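Local coordinates for protein 16S rRNA (adenine(1408)-N(1))-methyltransferase (Escherichia coli, PDB 3P2E) that methylates the N1 position of adenine 1408 in 16S rRNA of assembled 30S subunits, using S-adenosyl-L-methionine, and so confers resistance to aminoglycosides such as kanamycin and gentamicin, at residues A[2-7]-A[60-65]; A[48-53]-A[79-84]; A[112-117]-A[166-171]; A[120-125]-A[170-175]. One frame throughout, in Å; residues are numbered along the deposited sequence.

Contact 1: A[2-7]-A[60-65]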
loop_
_atom_site.group_PDB
_atom_site.type_symbol
_atom_site.label_atom_id
_atom_site.label_comp_id
_atom_site.label_asym_id
_atom_site.label_seq_id
_atom_site.Cartn_x
_atom_site.Cartn_y
_atom_site.Cartn_z
ATOM N N LEU A 2 11.937 -11.449 -1.934
ATOM C CA LEU A 2 12.690 -10.994 -0.732
ATOM C C LEU A 2 11.765 -10.418 0.327
ATOM O O LEU A 2 10.995 -9.496 0.052
ATOM C CB LEU A 2 13.714 -9.924 -1.116
ATOM C CG LEU A 2 14.926 -10.328 -1.954
ATOM C CD1 LEU A 2 15.731 -9.083 -2.304
ATOM C CD2 LEU A 2 15.782 -11.321 -1.179
ATOM N N ILE A 3 11.845 -10.961 1.538
ATOM C CA ILE A 3 11.036 -10.470 2.646
ATOM C C ILE A 3 11.937 -10.246 3.852
ATOM O O ILE A 3 13.081 -10.709 3.883
ATOM C CB ILE A 3 9.934 -11.471 3.053
ATOM C CG1 ILE A 3 10.565 -12.732 3.647
ATOM C CG2 ILE A 3 9.073 -11.813 1.845
ATOM C CD1 ILE A 3 9.570 -13.659 4.316
ATOM N N LEU A 4 11.422 -9.528 4.843
ATOM C CA LEU A 4 12.183 -9.261 6.052
ATOM C C LEU A 4 11.754 -10.148 7.209
ATOM O O LEU A 4 10.565 -10.303 7.481
ATOM C CB LEU A 4 12.019 -7.804 6.490
ATOM C CG LEU A 4 12.771 -6.704 5.745
ATOM C CD1 LEU A 4 12.496 -5.375 6.442
ATOM C CD2 LEU A 4 14.267 -6.994 5.746
ATOM N N LYS A 5 12.739 -10.734 7.878
ATOM C CA LYS A 5 12.504 -11.562 9.051
ATOM C C LYS A 5 13.300 -10.803 10.102
ATOM O O LYS A 5 14.490 -11.045 10.292
ATOM C CB LYS A 5 13.070 -12.970 8.854
ATOM C CG LYS A 5 12.902 -13.874 10.069
ATOM C CD LYS A 5 13.316 -15.310 9.776
ATOM C CE LYS A 5 12.380 -15.964 8.766
ATOM N NZ LYS A 5 12.733 -17.387 8.503
ATOM N N GLY A 6 12.643 -9.867 10.774
ATOM C CA GLY A 6 13.357 -9.056 11.738
ATOM C C GLY A 6 14.179 -8.104 10.885
ATOM O O GLY A 6 13.637 -7.468 9.984
ATOM N N THR A 7 15.481 -8.013 11.142
ATOM C CA THR A 7 16.344 -7.129 10.362
ATOM C C THR A 7 17.051 -7.896 9.247
ATOM O O THR A 7 17.864 -7.334 8.516
ATOM C CB THR A 7 17.418 -6.462 11.248
ATOM O OG1 THR A 7 18.271 -7.467 11.816
ATOM C CG2 THR A 7 16.765 -5.665 12.362
ATOM N N ASN A 60 14.079 1.194 6.913
ATOM C CA ASN A 60 13.034 1.879 7.652
ATOM C C ASN A 60 11.957 0.964 8.215
ATOM O O ASN A 60 11.100 1.402 8.983
ATOM C CB ASN A 60 12.411 2.966 6.787
ATOM C CG ASN A 60 13.362 4.117 6.538
ATOM O OD1 ASN A 60 14.395 4.243 7.208
ATOM N ND2 ASN A 60 13.012 4.977 5.589
ATOM N N LEU A 61 12.018 -0.312 7.849
ATOM C CA LEU A 61 11.047 -1.296 8.323
ATOM C C LEU A 61 11.565 -2.157 9.468
ATOM O O LEU A 61 10.815 -2.944 10.047
ATOM C CB LEU A 61 10.642 -2.217 7.176
ATOM C CG LEU A 61 9.615 -1.682 6.187
ATOM C CD1 LEU A 61 9.683 -2.476 4.897
ATOM C CD2 LEU A 61 8.227 -1.758 6.820
ATOM N N PHE A 62 12.844 -2.013 9.796
ATOM C CA PHE A 62 13.444 -2.826 10.850
ATOM C C PHE A 62 12.713 -2.864 12.189
ATOM O O PHE A 62 12.529 -3.935 12.763
ATOM C CB PHE A 62 14.900 -2.399 11.078
ATOM C CG PHE A 62 15.835 -2.803 9.969
ATOM C CD1 PHE A 62 15.396 -3.612 8.922
ATOM C CD2 PHE A 62 17.166 -2.394 9.983
ATOM C CE1 PHE A 62 16.267 -4.005 7.909
ATOM C CE2 PHE A 62 18.043 -2.783 8.974
ATOM C CZ PHE A 62 17.591 -3.591 7.935
ATOM N N ASP A 63 12.301 -1.709 12.696
ATOM C CA ASP A 63 11.618 -1.687 13.986
ATOM C C ASP A 63 10.315 -2.471 13.995
ATOM O O ASP A 63 10.109 -3.330 14.853
ATOM C CB ASP A 63 11.373 -0.246 14.433
ATOM C CG ASP A 63 12.594 0.371 15.084
ATOM O OD1 ASP A 63 13.691 0.286 14.491
ATOM O OD2 ASP A 63 12.459 0.941 16.187
ATOM N N ILE A 64 9.430 -2.186 13.049
ATOM C CA ILE A 64 8.164 -2.902 13.010
ATOM C C ILE A 64 8.353 -4.358 12.583
ATOM O O ILE A 64 7.613 -5.236 13.017
ATOM C CB ILE A 64 7.154 -2.202 12.074
ATOM C CG1 ILE A 64 6.767 -0.838 12.658
ATOM C CG2 ILE A 64 5.912 -3.074 11.897
ATOM C CD1 ILE A 64 6.164 -0.906 14.058
ATOM N N SER A 65 9.350 -4.618 11.745
ATOM C CA SER A 65 9.612 -5.980 11.306
ATOM C C SER A 65 10.037 -6.823 12.510
ATOM O O SER A 65 9.668 -7.991 12.623
ATOM C CB SER A 65 10.718 -6.002 10.250
ATOM O OG SER A 65 11.002 -7.331 9.861
HETATM O O HOH W 1 9.599 -9.762 10.531
#
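Strand 3-5 and the turn after it run up to the first turn of helix 62-68, the backbones coming closest where the CA atoms of Gly6 and Ser65 stand 4.9 Å apart. Ser65 carries the polar part. Its OG lies anti to the backbone N (chi1 178°), which swings the hydroxyl toward the turn, where it donates to Gly6 O at 2.6 Å. The approach is in the carbonyl plane, on a lone pair, with a C=O...OG angle of 120°. A water adds a second link: it donates to Leu4 O and to Ser65 O and accepts from Gly6 N, so the backbone of the turn is tied to the helix as well. Beyond Gly6, Thr7 lies over one face of the Phe62 ring, its CB 4.0 Å from the ring centroid and only 5° off the normal, a CH-pi contact, with CG2 reaching the ring atom CG. At the ring edge, near its plane, stands Leu4 CD2, while the other branch of Leu4, CD1, meets Leu61 CB at 3.7 Å. Leu4 N also bonds to the backbone of Phe82. The N-terminal hairpin of strands 3-5 and 8-10 is thereby packed against the helix of a beta-alpha-beta crossover in the Rossmann-like methyltransferase fold.

Contact 2: A[48-53]-A[79-84]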
loop_
_atom_site.group_PDB
_atom_site.type_symbol
_atom_site.label_atom_id
_atom_site.label_comp_id
_atom_site.label_asym_id
_atom_site.label_seq_id
_atom_site.Cartn_x
_atom_site.Cartn_y
_atom_site.Cartn_z
ATOM N N ASN A 48 -8.429 -11.585 9.676
ATOM C CA ASN A 48 -8.892 -12.474 8.612
ATOM C C ASN A 48 -8.369 -11.964 7.270
ATOM O O ASN A 48 -8.807 -12.401 6.203
ATOM C CB ASN A 48 -10.420 -12.544 8.577
ATOM C CG ASN A 48 -10.932 -13.740 7.783
ATOM O OD1 ASN A 48 -12.113 -13.808 7.435
ATOM N ND2 ASN A 48 -10.047 -14.693 7.503
ATOM N N THR A 49 -7.439 -11.017 7.335
ATOM C CA THR A 49 -6.820 -10.464 6.136
ATOM C C THR A 49 -5.308 -10.574 6.290
ATOM O O THR A 49 -4.756 -10.284 7.361
ATOM C CB THR A 49 -7.187 -8.976 5.916
ATOM O OG1 THR A 49 -8.587 -8.861 5.624
ATOM C CG2 THR A 49 -6.384 -8.395 4.749
ATOM N N PHE A 50 -4.641 -11.015 5.228
ATOM C CA PHE A 50 -3.190 -11.121 5.258
ATOM C C PHE A 50 -2.668 -9.840 4.628
ATOM O O PHE A 50 -3.011 -9.518 3.489
ATOM C CB PHE A 50 -2.701 -12.329 4.464
ATOM C CG PHE A 50 -1.227 -12.569 4.599
ATOM C CD1 PHE A 50 -0.688 -12.956 5.820
ATOM C CD2 PHE A 50 -0.371 -12.368 3.521
ATOM C CE1 PHE A 50 0.688 -13.139 5.972
ATOM C CE2 PHE A 50 1.004 -12.548 3.659
ATOM C CZ PHE A 50 1.535 -12.935 4.889
ATOM N N TYR A 51 -1.848 -9.111 5.380
ATOM C CA TYR A 51 -1.295 -7.842 4.927
ATOM C C TYR A 51 0.129 -7.925 4.395
ATOM O O TYR A 51 1.031 -8.442 5.055
ATOM C CB TYR A 51 -1.375 -6.822 6.066
ATOM C CG TYR A 51 -2.799 -6.401 6.357
ATOM C CD1 TYR A 51 -3.395 -5.360 5.645
ATOM C CD2 TYR A 51 -3.576 -7.093 7.286
ATOM C CE1 TYR A 51 -4.732 -5.021 5.846
ATOM C CE2 TYR A 51 -4.914 -6.763 7.493
ATOM C CZ TYR A 51 -5.482 -5.730 6.770
ATOM O OH TYR A 51 -6.804 -5.406 6.959
ATOM N N ILE A 52 0.310 -7.402 3.189
ATOM C CA ILE A 52 1.605 -7.403 2.529
ATOM C C ILE A 52 2.049 -5.973 2.283
ATOM O O ILE A 52 1.435 -5.256 1.494
ATOM C CB ILE A 52 1.531 -8.134 1.177
ATOM C CG1 ILE A 52 1.035 -9.566 1.398
ATOM C CG2 ILE A 52 2.906 -8.142 0.503
ATOM C CD1 ILE A 52 0.817 -10.344 0.110
ATOM N N GLY A 53 3.110 -5.565 2.973
ATOM C CA GLY A 53 3.633 -4.220 2.816
ATOM C C GLY A 53 4.902 -4.275 1.993
ATOM O O GLY A 53 5.845 -4.980 2.348
ATOM N N ASN A 79 -0.271 -12.058 10.611
ATOM C CA ASN A 79 -0.887 -11.694 9.340
ATOM C C ASN A 79 -0.230 -10.530 8.602
ATOM O O ASN A 79 -0.904 -9.758 7.917
ATOM C CB ASN A 79 -2.384 -11.414 9.555
ATOM C CG ASN A 79 -2.648 -10.207 10.446
ATOM O OD1 ASN A 79 -1.886 -9.911 11.372
ATOM N ND2 ASN A 79 -3.757 -9.519 10.186
ATOM N N VAL A 80 1.089 -10.417 8.736
ATOM C CA VAL A 80 1.839 -9.352 8.074
ATOM C C VAL A 80 3.170 -9.860 7.534
ATOM O O VAL A 80 3.847 -10.657 8.176
ATOM C CB VAL A 80 2.159 -8.182 9.049
ATOM C CG1 VAL A 80 2.939 -7.086 8.320
ATOM C CG2 VAL A 80 0.884 -7.626 9.630
ATOM N N VAL A 81 3.524 -9.413 6.334
ATOM C CA VAL A 81 4.804 -9.759 5.740
ATOM C C VAL A 81 5.284 -8.504 5.026
ATOM O O VAL A 81 4.484 -7.775 4.431
ATOM C CB VAL A 81 4.708 -10.931 4.728
ATOM C CG1 VAL A 81 3.862 -10.538 3.529
ATOM C CG2 VAL A 81 6.112 -11.334 4.279
ATOM N N PHE A 82 6.581 -8.230 5.134
ATOM C CA PHE A 82 7.180 -7.069 4.493
ATOM C C PHE A 82 8.046 -7.543 3.341
ATOM O O PHE A 82 8.993 -8.312 3.524
ATOM C CB PHE A 82 8.009 -6.269 5.502
ATOM C CG PHE A 82 7.177 -5.576 6.541
ATOM C CD1 PHE A 82 6.160 -4.705 6.159
ATOM C CD2 PHE A 82 7.402 -5.792 7.899
ATOM C CE1 PHE A 82 5.371 -4.052 7.119
ATOM C CE2 PHE A 82 6.618 -5.143 8.866
ATOM C CZ PHE A 82 5.601 -4.271 8.468
ATOM N N VAL A 83 7.690 -7.081 2.150
ATOM C CA VAL A 83 8.372 -7.439 0.917
ATOM C C VAL A 83 9.268 -6.290 0.470
ATOM O O VAL A 83 8.831 -5.142 0.400
ATOM C CB VAL A 83 7.334 -7.732 -0.186
ATOM C CG1 VAL A 83 8.017 -7.918 -1.527
ATOM C CG2 VAL A 83 6.523 -8.965 0.194
ATOM N N ILE A 84 10.521 -6.605 0.162
ATOM C CA ILE A 84 11.463 -5.590 -0.281
ATOM C C ILE A 84 11.507 -5.607 -1.796
ATOM O O ILE A 84 12.130 -6.478 -2.407
ATOM C CB ILE A 84 12.873 -5.849 0.283
ATOM C CG1 ILE A 84 12.805 -5.967 1.812
ATOM C CG2 ILE A 84 13.805 -4.714 -0.113
ATOM C CD1 ILE A 84 12.120 -4.794 2.509
#
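The Tyr51 ring has Thr49 CG2 over one face, 3.4 Å above the plane and offset toward the rim, with Asn79 O in plane at its edge. The Phe82 ring is placed similarly: Val80 CG1 lies over one face, again toward the rim, and Gly53 O sits in plane at the edge. Phe50, with CG anti to the backbone N (chi1 -173°), leans obliquely across the strand pair until CE2 meets Val81 CG1 at 3.5 Å. On that same side of the sheet the Ile52 side chain runs alongside Val81 and Val83, its CG2 being 3.7 Å from Val83 CG2. Tyr51, Val80 and Phe82 point to the other side, where helices 37-44 and 62-68 cover them.

The backbones are parallel, with strand axes 4.8 Å apart and 20° between their directions. Tyr51 N donates to Asn79 O at 2.8 Å, and Val81 N, Gly53 N and Val83 N continue the alternation onto Tyr51 O, Val81 O and Gly53 O. The bonds of Val81 N and Gly53 N run nearly along the C=O axis and that of Val83 N lies in the carbonyl plane; that of Tyr51 N instead comes from 33° out of the plane. The amide of Asn79 extends the series before the strand begins: ND2 donates to Thr49 O at 3.1 Å, in its own amide plane, and also to Ala43 O.

The Asn79 amide thus bridges strand 49-54 and the end of helix 37-44, joining strand 80-83 to its neighbour in the Rossmann-like sheet. Chemically, five N-H groups are satisfied across a buried seam.

Contact 3: A[112-117]-A[166-171]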
loop_
_atom_site.group_PDB
_atom_site.type_symbol
_atom_site.label_atom_id
_atom_site.label_comp_id
_atom_site.label_asym_id
_atom_site.label_seq_id
_atom_site.Cartn_x
_atom_site.Cartn_y
_atom_site.Cartn_z
ATOM N N GLU A 112 4.966 10.232 -8.472
ATOM C CA GLU A 112 4.843 10.596 -9.879
ATOM C C GLU A 112 4.127 9.515 -10.697
ATOM O O GLU A 112 3.346 9.828 -11.593
ATOM C CB GLU A 112 6.219 10.895 -10.490
ATOM C CG GLU A 112 7.037 9.675 -10.864
ATOM C CD GLU A 112 8.274 10.027 -11.673
ATOM O OE1 GLU A 112 8.132 10.689 -12.723
ATOM O OE2 GLU A 112 9.388 9.638 -11.263
ATOM N N TYR A 113 4.368 8.243 -10.385
ATOM C CA TYR A 113 3.710 7.168 -11.129
ATOM C C TYR A 113 2.198 7.233 -10.946
ATOM O O TYR A 113 1.436 6.882 -11.848
ATOM C CB TYR A 113 4.203 5.791 -10.675
ATOM C CG TYR A 113 5.674 5.544 -10.929
ATOM C CD1 TYR A 113 6.337 6.174 -11.984
ATOM C CD2 TYR A 113 6.399 4.663 -10.129
ATOM C CE1 TYR A 113 7.687 5.934 -12.232
ATOM C CE2 TYR A 113 7.747 4.414 -10.373
ATOM C CZ TYR A 113 8.384 5.054 -11.425
ATOM O OH TYR A 113 9.720 4.817 -11.666
ATOM N N VAL A 114 1.764 7.675 -9.773
ATOM C CA VAL A 114 0.338 7.770 -9.502
ATOM C C VAL A 114 -0.283 9.031 -10.097
ATOM O O VAL A 114 -1.354 8.973 -10.697
ATOM C CB VAL A 114 0.051 7.749 -7.972
ATOM C CG1 VAL A 114 -1.432 7.986 -7.712
ATOM C CG2 VAL A 114 0.471 6.413 -7.380
ATOM N N ILE A 115 0.401 10.161 -9.948
ATOM C CA ILE A 115 -0.122 11.445 -10.419
ATOM C C ILE A 115 -0.029 11.769 -11.909
ATOM O O ILE A 115 -0.930 12.414 -12.456
ATOM C CB ILE A 115 0.533 12.618 -9.647
ATOM C CG1 ILE A 115 0.381 12.399 -8.140
ATOM C CG2 ILE A 115 -0.117 13.937 -10.045
ATOM C CD1 ILE A 115 -1.028 12.172 -7.696
ATOM N N LYS A 116 1.043 11.336 -12.567
ATOM C CA LYS A 116 1.228 11.640 -13.988
ATOM C C LYS A 116 0.036 11.271 -14.875
ATOM O O LYS A 116 -0.528 12.133 -15.551
ATOM C CB LYS A 116 2.510 10.979 -14.511
ATOM C CG LYS A 116 2.925 11.454 -15.897
ATOM C CD LYS A 116 4.325 10.975 -16.258
ATOM C CE LYS A 116 4.388 9.464 -16.427
ATOM N NZ LYS A 116 3.621 9.001 -17.617
ATOM N N PRO A 117 -0.349 9.987 -14.915
ATOM C CA PRO A 117 0.224 8.831 -14.219
ATOM C C PRO A 117 1.120 8.066 -15.186
ATOM O O PRO A 117 1.127 8.347 -16.384
ATOM C CB PRO A 117 -1.007 8.026 -13.849
ATOM C CG PRO A 117 -1.836 8.179 -15.097
ATOM C CD PRO A 117 -1.692 9.658 -15.431
ATOM N N GLU A 166 -11.572 13.567 -17.312
ATOM C CA GLU A 166 -11.753 12.418 -18.185
ATOM C C GLU A 166 -10.409 11.822 -18.594
ATOM O O GLU A 166 -10.272 10.605 -18.704
ATOM C CB GLU A 166 -12.539 12.824 -19.434
ATOM C CG GLU A 166 -13.897 13.447 -19.139
ATOM C CD GLU A 166 -14.783 12.551 -18.294
ATOM O OE1 GLU A 166 -15.062 11.411 -18.724
ATOM O OE2 GLU A 166 -15.200 12.987 -17.201
ATOM N N GLN A 167 -9.416 12.681 -18.815
ATOM C CA GLN A 167 -8.090 12.215 -19.211
ATOM C C GLN A 167 -7.465 11.317 -18.147
ATOM O O GLN A 167 -6.934 10.254 -18.462
ATOM C CB GLN A 167 -7.154 13.400 -19.481
ATOM C CG GLN A 167 -7.550 14.268 -20.664
ATOM C CD GLN A 167 -6.483 15.292 -21.019
ATOM O OE1 GLN A 167 -6.051 16.076 -20.170
ATOM N NE2 GLN A 167 -6.054 15.292 -22.278
ATOM N N TYR A 168 -7.520 11.746 -16.889
ATOM C CA TYR A 168 -6.941 10.953 -15.810
ATOM C C TYR A 168 -7.693 9.633 -15.658
ATOM O O TYR A 168 -7.084 8.572 -15.510
ATOM C CB TYR A 168 -6.981 11.723 -14.484
ATOM C CG TYR A 168 -6.216 11.035 -13.373
ATOM C CD1 TYR A 168 -4.820 11.028 -13.360
ATOM C CD2 TYR A 168 -6.888 10.354 -12.357
ATOM C CE1 TYR A 168 -4.110 10.356 -12.359
ATOM C CE2 TYR A 168 -6.192 9.679 -11.357
ATOM C CZ TYR A 168 -4.807 9.682 -11.363
ATOM O OH TYR A 168 -4.127 8.989 -10.386
ATOM N N LYS A 169 -9.019 9.696 -15.711
ATOM C CA LYS A 169 -9.833 8.494 -15.573
ATOM C C LYS A 169 -9.534 7.490 -16.680
ATOM O O LYS A 169 -9.459 6.284 -16.435
ATOM C CB LYS A 169 -11.319 8.861 -15.592
ATOM C CG LYS A 169 -12.244 7.728 -15.172
ATOM C CD LYS A 169 -13.690 8.199 -15.076
ATOM C CE LYS A 169 -14.609 7.073 -14.622
ATOM N NZ LYS A 169 -16.026 7.523 -14.492
ATOM N N ALA A 170 -9.362 7.985 -17.902
ATOM C CA ALA A 170 -9.078 7.116 -19.037
ATOM C C ALA A 170 -7.707 6.471 -18.919
ATOM O O ALA A 170 -7.538 5.293 -19.232
ATOM C CB ALA A 170 -9.169 7.905 -20.338
ATOM N N GLU A 171 -6.727 7.252 -18.478
ATOM C CA GLU A 171 -5.368 6.750 -18.315
ATOM C C GLU A 171 -5.332 5.641 -17.274
ATOM O O GLU A 171 -4.701 4.602 -17.487
ATOM C CB GLU A 171 -4.438 7.900 -17.924
ATOM C CG GLU A 171 -4.198 8.863 -19.079
ATOM C CD GLU A 171 -3.733 10.239 -18.636
ATOM O OE1 GLU A 171 -3.335 11.032 -19.514
ATOM O OE2 GLU A 171 -3.776 10.534 -17.424
HETATM O O HOH W 2 -3.469 12.978 -16.607
#
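Tyr168 OH donates to Val114 O at 2.8 Å, the one direct hydrogen bond between helices 108-115 and 166-175 here. Val114 O lies in plane at the edge of the Tyr168 ring, whereas the hydroxyl stands 36° out of the carbonyl plane, with a C=O...OH angle of 144°. The Tyr168 chain reaches that far because CG is anti to the backbone N (chi1 -172°), which carries the ring across to helix 108-115. Pro117 is the second first-shell partner: its CD comes 4.0 Å from Tyr168 CE1, obliquely to the ring. The same CD lies 3.0 Å from Glu171 OE2, a close contact between a methylene group and a carboxylate oxygen. Glu171 is extended beyond CG, so the carboxylate is carried past the proline ring, and CB passes Pro117 CG at 3.9 Å.

In the next shell, a water donates to Glu171 OE2 at 2.6 Å and to Lys116 O at 3.2 Å, joining the two segments a second time. The peptide bond before Pro117 is cis, and Lys116 NZ folds back to donate to Pro117 O. Farther out, the Tyr168 ring meets Phe163 edge-to-face, while Tyr162 OH bonds to Ile115 O. Elsewhere on helix 108-115, Tyr113 touches the bound S-adenosyl-L-homocysteine and bonds to Glu88.

Two carbonyls near the C-terminal end of helix 108-115 are thus answered by tyrosine hydroxyls, Val114 O by Tyr168 and Ile115 O by Tyr162. Glu171 OE2, if ionised, would probably be steadied by the water, and perhaps by the polarised CD hydrogens of Pro117.

Contact 4: A[120-125]-A[170-175]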
loop_
_atom_site.group_PDB
_atom_site.type_symbol
_atom_site.label_atom_id
_atom_site.label_comp_id
_atom_site.label_asym_id
_atom_site.label_seq_id
_atom_site.Cartn_x
_atom_site.Cartn_y
_atom_site.Cartn_z
ATOM N N ASP A 120 2.411 2.270 -17.684
ATOM C CA ASP A 120 3.097 0.985 -17.619
ATOM C C ASP A 120 3.294 0.528 -16.178
ATOM O O ASP A 120 3.010 -0.622 -15.843
ATOM C CB ASP A 120 4.445 1.062 -18.338
ATOM C CG ASP A 120 5.188 -0.262 -18.330
ATOM O OD1 ASP A 120 4.610 -1.282 -18.769
ATOM O OD2 ASP A 120 6.355 -0.287 -17.890
ATOM N N ILE A 121 3.770 1.426 -15.323
ATOM C CA ILE A 121 3.984 1.076 -13.925
ATOM C C ILE A 121 2.664 0.743 -13.229
ATOM O O ILE A 121 2.578 -0.246 -12.496
ATOM C CB ILE A 121 4.687 2.217 -13.151
ATOM C CG1 ILE A 121 6.055 2.509 -13.771
ATOM C CG2 ILE A 121 4.866 1.816 -11.694
ATOM C CD1 ILE A 121 7.024 1.341 -13.716
ATOM N N LEU A 122 1.633 1.555 -13.452
ATOM C CA LEU A 122 0.346 1.276 -12.819
ATOM C C LEU A 122 -0.189 -0.071 -13.300
ATOM O O LEU A 122 -0.860 -0.786 -12.554
ATOM C CB LEU A 122 -0.667 2.391 -13.108
ATOM C CG LEU A 122 -0.399 3.725 -12.399
ATOM C CD1 LEU A 122 -1.613 4.631 -12.547
ATOM C CD2 LEU A 122 -0.107 3.488 -10.920
ATOM N N SER A 123 0.113 -0.420 -14.548
ATOM C CA SER A 123 -0.326 -1.698 -15.089
ATOM C C SER A 123 0.312 -2.828 -14.283
ATOM O O SER A 123 -0.344 -3.838 -14.003
ATOM C CB SER A 123 0.063 -1.823 -16.563
ATOM O OG SER A 123 -0.667 -0.903 -17.354
ATOM N N ASN A 124 1.582 -2.655 -13.910
ATOM C CA ASN A 124 2.286 -3.665 -13.116
ATOM C C ASN A 124 1.601 -3.809 -11.762
ATOM O O ASN A 124 1.462 -4.916 -11.241
ATOM C CB ASN A 124 3.749 -3.279 -12.846
ATOM C CG ASN A 124 4.567 -3.096 -14.105
ATOM O OD1 ASN A 124 4.335 -3.751 -15.122
ATOM N ND2 ASN A 124 5.560 -2.213 -14.032
ATOM N N VAL A 125 1.193 -2.685 -11.178
ATOM C CA VAL A 125 0.527 -2.726 -9.883
ATOM C C VAL A 125 -0.835 -3.405 -10.006
ATOM O O VAL A 125 -1.242 -4.165 -9.126
ATOM C CB VAL A 125 0.337 -1.306 -9.292
ATOM C CG1 VAL A 125 -0.398 -1.396 -7.958
ATOM C CG2 VAL A 125 1.690 -0.637 -9.109
ATOM N N ALA A 170 -9.362 7.985 -17.902
ATOM C CA ALA A 170 -9.078 7.116 -19.037
ATOM C C ALA A 170 -7.707 6.471 -18.919
ATOM O O ALA A 170 -7.538 5.293 -19.232
ATOM C CB ALA A 170 -9.169 7.905 -20.338
ATOM N N GLU A 171 -6.727 7.252 -18.478
ATOM C CA GLU A 171 -5.368 6.750 -18.315
ATOM C C GLU A 171 -5.332 5.641 -17.274
ATOM O O GLU A 171 -4.701 4.602 -17.487
ATOM C CB GLU A 171 -4.438 7.900 -17.924
ATOM C CG GLU A 171 -4.198 8.863 -19.079
ATOM C CD GLU A 171 -3.733 10.239 -18.636
ATOM O OE1 GLU A 171 -3.335 11.032 -19.514
ATOM O OE2 GLU A 171 -3.776 10.534 -17.424
ATOM N N LEU A 172 -6.009 5.847 -16.150
ATOM C CA LEU A 172 -6.034 4.816 -15.122
ATOM C C LEU A 172 -6.774 3.593 -15.645
ATOM O O LEU A 172 -6.340 2.459 -15.442
ATOM C CB LEU A 172 -6.698 5.335 -13.841
ATOM C CG LEU A 172 -5.728 5.646 -12.696
ATOM C CD1 LEU A 172 -4.729 6.706 -13.135
ATOM C CD2 LEU A 172 -6.508 6.110 -11.470
ATOM N N SER A 173 -7.889 3.823 -16.331
ATOM C CA SER A 173 -8.666 2.717 -16.877
ATOM C C SER A 173 -7.802 1.855 -17.794
ATOM O O SER A 173 -7.900 0.622 -17.780
ATOM C CB SER A 173 -9.873 3.241 -17.654
ATOM O OG SER A 173 -10.613 2.161 -18.191
ATOM N N ASN A 174 -6.949 2.503 -18.582
ATOM C CA ASN A 174 -6.067 1.786 -19.497
ATOM C C ASN A 174 -5.087 0.890 -18.747
ATOM O O ASN A 174 -4.613 -0.112 -19.288
ATOM C CB ASN A 174 -5.285 2.771 -20.372
ATOM C CG ASN A 174 -6.177 3.539 -21.326
ATOM O OD1 ASN A 174 -6.983 2.952 -22.050
ATOM N ND2 ASN A 174 -6.030 4.860 -21.340
ATOM N N SER A 175 -4.785 1.255 -17.503
ATOM C CA SER A 175 -3.860 0.485 -16.677
ATOM C C SER A 175 -4.570 -0.574 -15.844
ATOM O O SER A 175 -3.921 -1.360 -15.149
ATOM C CB SER A 175 -3.074 1.414 -15.748
ATOM O OG SER A 175 -2.244 2.288 -16.490
HETATM O O HOH W 3 -1.526 0.632 -19.467
#
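Leu122 leaves helix 119-126 with its CB already in contact, 3.7 Å from Ser175 CB on helix 166-175. Its CG is anti to the carbonyl carbon (chi1 -71°), and the branched end reaches over to helix 166-175. There CD1 meets Leu172 CD1 at 3.8 Å, methyl to methyl, the two side chains crossing obliquely. The same methyl packs on Pro117, which also touches Leu172.

The short helix segments cross at -48°, with axes 8.8 Å apart at closest approach. Small side chains allow the backbones nearer still, the CA atoms of Ser123 and Ser175 being 4.4 Å apart. Ser123 OG rests 3.5 Å from Ser175 CA and 3.7 Å from Ser175 OG. Both hydroxyls bond to Arg119 O, one turn back in the first helix. A water donates to Ser123 OG at 2.7 Å and, weakly, to Asn174 O.

The chemistry therefore divides in two: leucine methyls toward the protein interior, and a serine pair whose hydroxyls converge on a single carbonyl. Through Arg119 O, the polar atom of buried Ser175 is satisfied by the neighbouring helix, linking the end of helix 166-175 to helix 119-126.

From the N terminus, contact 1 closes the loop from residues 2-7 to 60-65. Contact 2 opens inside that loop at 48-53 and closes beyond it at 79-84, so the two cross. They touch through backbone atoms of residues 2-4 and 82-84, which ties the N-terminal hairpin to the beta-alpha-beta unit. Contacts 3 and 4 follow in series, on the opposite side of the chain's centre. Contact 4 opens after contact 3, at 120-125, and both end on helix 166-175, sharing Ala170 and Glu171. Together they fasten two successive helices to that third one. The two groups do not touch; contacts 2 and 4, with nearest atoms about 10 Å apart, come closest across the fold.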